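Local coordinates for protein extracellular invertase (Aspergillus kawachii, PDB 5XH8) that probably hydrolyses sucrose at its beta-fructofuranosidic bond and, with high transfructosylation activity, transfers fructosyl units to build fructooligosaccharides such as 1-kestose, at residues N548-V553 with S562-S567. Sequence-based numbering, arbitrary orientation.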
loop_
_atom_site.group_PDB
_atom_site.type_symbol
_atom_site.label_atom_id
_atom_site.label_comp_id
_atom_site.label_asym_id
_atom_site.label_seq_id
_atom_site.Cartn_x
_atom_site.Cartn_y
_atom_site.Cartn_z
ATOM N N ASN A 548 -21.814 -2.227 39.731
ATOM C CA ASN A 548 -21.024 -3.337 40.254
ATOM C C ASN A 548 -19.579 -2.916 40.549
ATOM O O ASN A 548 -19.309 -2.466 41.663
ATOM C CB ASN A 548 -21.163 -4.592 39.379
ATOM C CG ASN A 548 -21.100 -5.884 40.194
ATOM O OD1 ASN A 548 -20.854 -5.858 41.396
ATOM N ND2 ASN A 548 -21.322 -7.004 39.540
ATOM N N SER A 549 -18.651 -3.064 39.601
ATOM C CA SER A 549 -17.276 -2.591 39.762
ATOM C C SER A 549 -16.962 -1.324 38.973
ATOM O O SER A 549 -15.867 -0.793 39.101
ATOM C CB SER A 549 -16.275 -3.674 39.342
ATOM O OG SER A 549 -16.353 -3.978 37.959
ATOM N N VAL A 550 -17.884 -0.836 38.150
ATOM C CA VAL A 550 -17.624 0.370 37.382
ATOM C C VAL A 550 -18.104 1.579 38.165
ATOM O O VAL A 550 -19.286 1.713 38.392
ATOM C CB VAL A 550 -18.335 0.332 36.010
ATOM C CG1 VAL A 550 -17.996 1.585 35.216
ATOM C CG2 VAL A 550 -17.941 -0.912 35.252
ATOM N N LEU A 551 -17.182 2.461 38.556
ATOM C CA LEU A 551 -17.517 3.721 39.193
ATOM C C LEU A 551 -17.311 4.878 38.216
ATOM O O LEU A 551 -16.222 5.049 37.677
ATOM C CB LEU A 551 -16.642 3.962 40.449
ATOM C CG LEU A 551 -16.758 5.362 41.097
ATOM C CD1 LEU A 551 -18.167 5.686 41.587
ATOM C CD2 LEU A 551 -15.759 5.475 42.232
ATOM N N GLU A 552 -18.350 5.679 38.031
ATOM C CA GLU A 552 -18.254 6.940 37.318
ATOM C C GLU A 552 -18.663 8.084 38.255
ATOM O O GLU A 552 -19.755 8.079 38.834
ATOM C CB GLU A 552 -19.119 6.920 36.061
ATOM C CG GLU A 552 -18.678 5.842 35.059
ATOM C CD GLU A 552 -19.372 5.922 33.703
ATOM O OE1 GLU A 552 -19.626 7.043 33.219
ATOM O OE2 GLU A 552 -19.630 4.861 33.089
ATOM N N VAL A 553 -17.765 9.053 38.388
ATOM C CA VAL A 553 -17.968 10.231 39.207
ATOM C C VAL A 553 -18.128 11.447 38.288
ATOM O O VAL A 553 -17.203 11.789 37.558
ATOM C CB VAL A 553 -16.757 10.445 40.134
ATOM C CG1 VAL A 553 -16.977 11.677 41.023
ATOM C CG2 VAL A 553 -16.509 9.192 40.970
ATOM N N SER A 562 -13.574 8.133 36.191
ATOM C CA SER A 562 -14.090 6.763 36.235
ATOM C C SER A 562 -12.999 5.751 36.512
ATOM O O SER A 562 -11.858 5.919 36.092
ATOM C CB SER A 562 -14.834 6.423 34.942
ATOM O OG SER A 562 -15.673 7.492 34.564
ATOM N N THR A 563 -13.365 4.683 37.210
ATOM C CA THR A 563 -12.388 3.708 37.659
ATOM C C THR A 563 -13.049 2.387 38.005
ATOM O O THR A 563 -14.274 2.255 37.890
ATOM C CB THR A 563 -11.576 4.253 38.859
ATOM O OG1 THR A 563 -10.508 3.351 39.181
ATOM C CG2 THR A 563 -12.494 4.450 40.094
ATOM N N TRP A 564 -12.221 1.413 38.401
ATOM C CA TRP A 564 -12.662 0.089 38.835
ATOM C C TRP A 564 -12.725 0.016 40.368
ATOM O O TRP A 564 -11.745 0.348 41.047
ATOM C CB TRP A 564 -11.709 -0.994 38.312
ATOM C CG TRP A 564 -11.701 -1.098 36.825
ATOM C CD1 TRP A 564 -10.740 -0.644 35.984
ATOM C CD2 TRP A 564 -12.723 -1.677 36.006
ATOM N NE1 TRP A 564 -11.103 -0.894 34.673
ATOM C CE2 TRP A 564 -12.311 -1.539 34.663
ATOM C CE3 TRP A 564 -13.928 -2.330 36.278
ATOM C CZ2 TRP A 564 -13.084 -1.999 33.585
ATOM C CZ3 TRP A 564 -14.713 -2.786 35.197
ATOM C CH2 TRP A 564 -14.274 -2.614 33.863
ATOM N N VAL A 565 -13.874 -0.406 40.892
ATOM C CA VAL A 565 -14.050 -0.604 42.333
ATOM C C VAL A 565 -14.435 -2.057 42.597
ATOM O O VAL A 565 -15.597 -2.407 42.673
ATOM C CB VAL A 565 -15.020 0.423 42.968
ATOM C CG1 VAL A 565 -14.328 1.764 43.077
ATOM C CG2 VAL A 565 -16.331 0.563 42.205
ATOM N N ARG A 566 -13.418 -2.905 42.710
ATOM C CA ARG A 566 -13.636 -4.332 42.674
ATOM C C ARG A 566 -13.795 -4.917 44.104
ATOM O O ARG A 566 -12.995 -5.737 44.547
ATOM C CB ARG A 566 -12.531 -4.989 41.831
ATOM C CG ARG A 566 -12.720 -4.685 40.334
ATOM C CD ARG A 566 -11.951 -5.560 39.322
ATOM N NE ARG A 566 -10.758 -4.878 38.965
ATOM C CZ ARG A 566 -10.342 -4.435 37.779
ATOM N NH1 ARG A 566 -10.920 -4.683 36.595
ATOM N NH2 ARG A 566 -9.208 -3.769 37.820
ATOM N N SER A 567 -14.863 -4.502 44.792
ATOM C CA SER A 567 -15.169 -5.029 46.130
ATOM C C SER A 567 -15.630 -6.484 46.015
ATOM O O SER A 567 -16.325 -6.868 45.055
ATOM C CB SER A 567 -16.209 -4.156 46.859
ATOM O OG SER A 567 -17.517 -4.376 46.367
HETATM O O HOH W 1 -17.969 -4.064 43.727
#
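With Ser549 OG set between its own backbone N and carbonyl carbon (chi1 65°), and Trp564 CG anti to its carbonyl carbon (chi1 -64°), the hydroxyl meets the indole at its edge, in the ring plane, 3.4 Å from Trp564 CE3. That hydroxyl is also hydrogen-bonded to the Trp26 carbonyl. Val550 lies beside Trp564, pointing the same way, its CG2 3.7 Å from Trp564 CZ3. One indole face carries the Arg566 guanidinium, whose NH1 sits above it toward the rim, while Trp564 NE1 reaches the Ser349 carbonyl. Further along the sheet face that holds Val550 and Trp564, Ser562 OG rests against the aliphatic part of Glu552, 3.5 Å from Glu552 CG. The Glu552 carboxylate goes on to a salt bridge with Arg374 and a hydrogen bond with His31, and Ser562 OG is hydrogen-bonded to Asp313. On the opposite face from Val550, Leu551 crosses Thr563 obliquely, CD2 4.0 Å from Thr563 CG2, and its CB also reaches Val565 CG2 at 3.8 Å.

Between these two layers runs the antiparallel ladder of hairpin 550-555/559-564, in the C-terminal beta-sandwich domain of this family 32 enzyme. Thr563 N donates to Leu551 O (2.9 Å) and Leu551 N to Thr563 O (3.0 Å). Past the strand ends, Val565 N donates an almost straight bond (173°) to Ser549 O at 2.7 Å. A water then donates to both Asn548 O and Val565 O and hydrogen-bonds Ser567 OG, tying the diverging chains together.

The Leu551 face is thus mainly apolar, Leu551 also packing on Val500 and Val546, though Thr563 OG1 is hydrogen-bonded to Glu520; the Glu552, Ser562 and Trp564 side carries buried polar groups satisfied largely from beyond the hairpin, including Leu372 and Arg374 of strand 366-385, joining sandwich to propeller side.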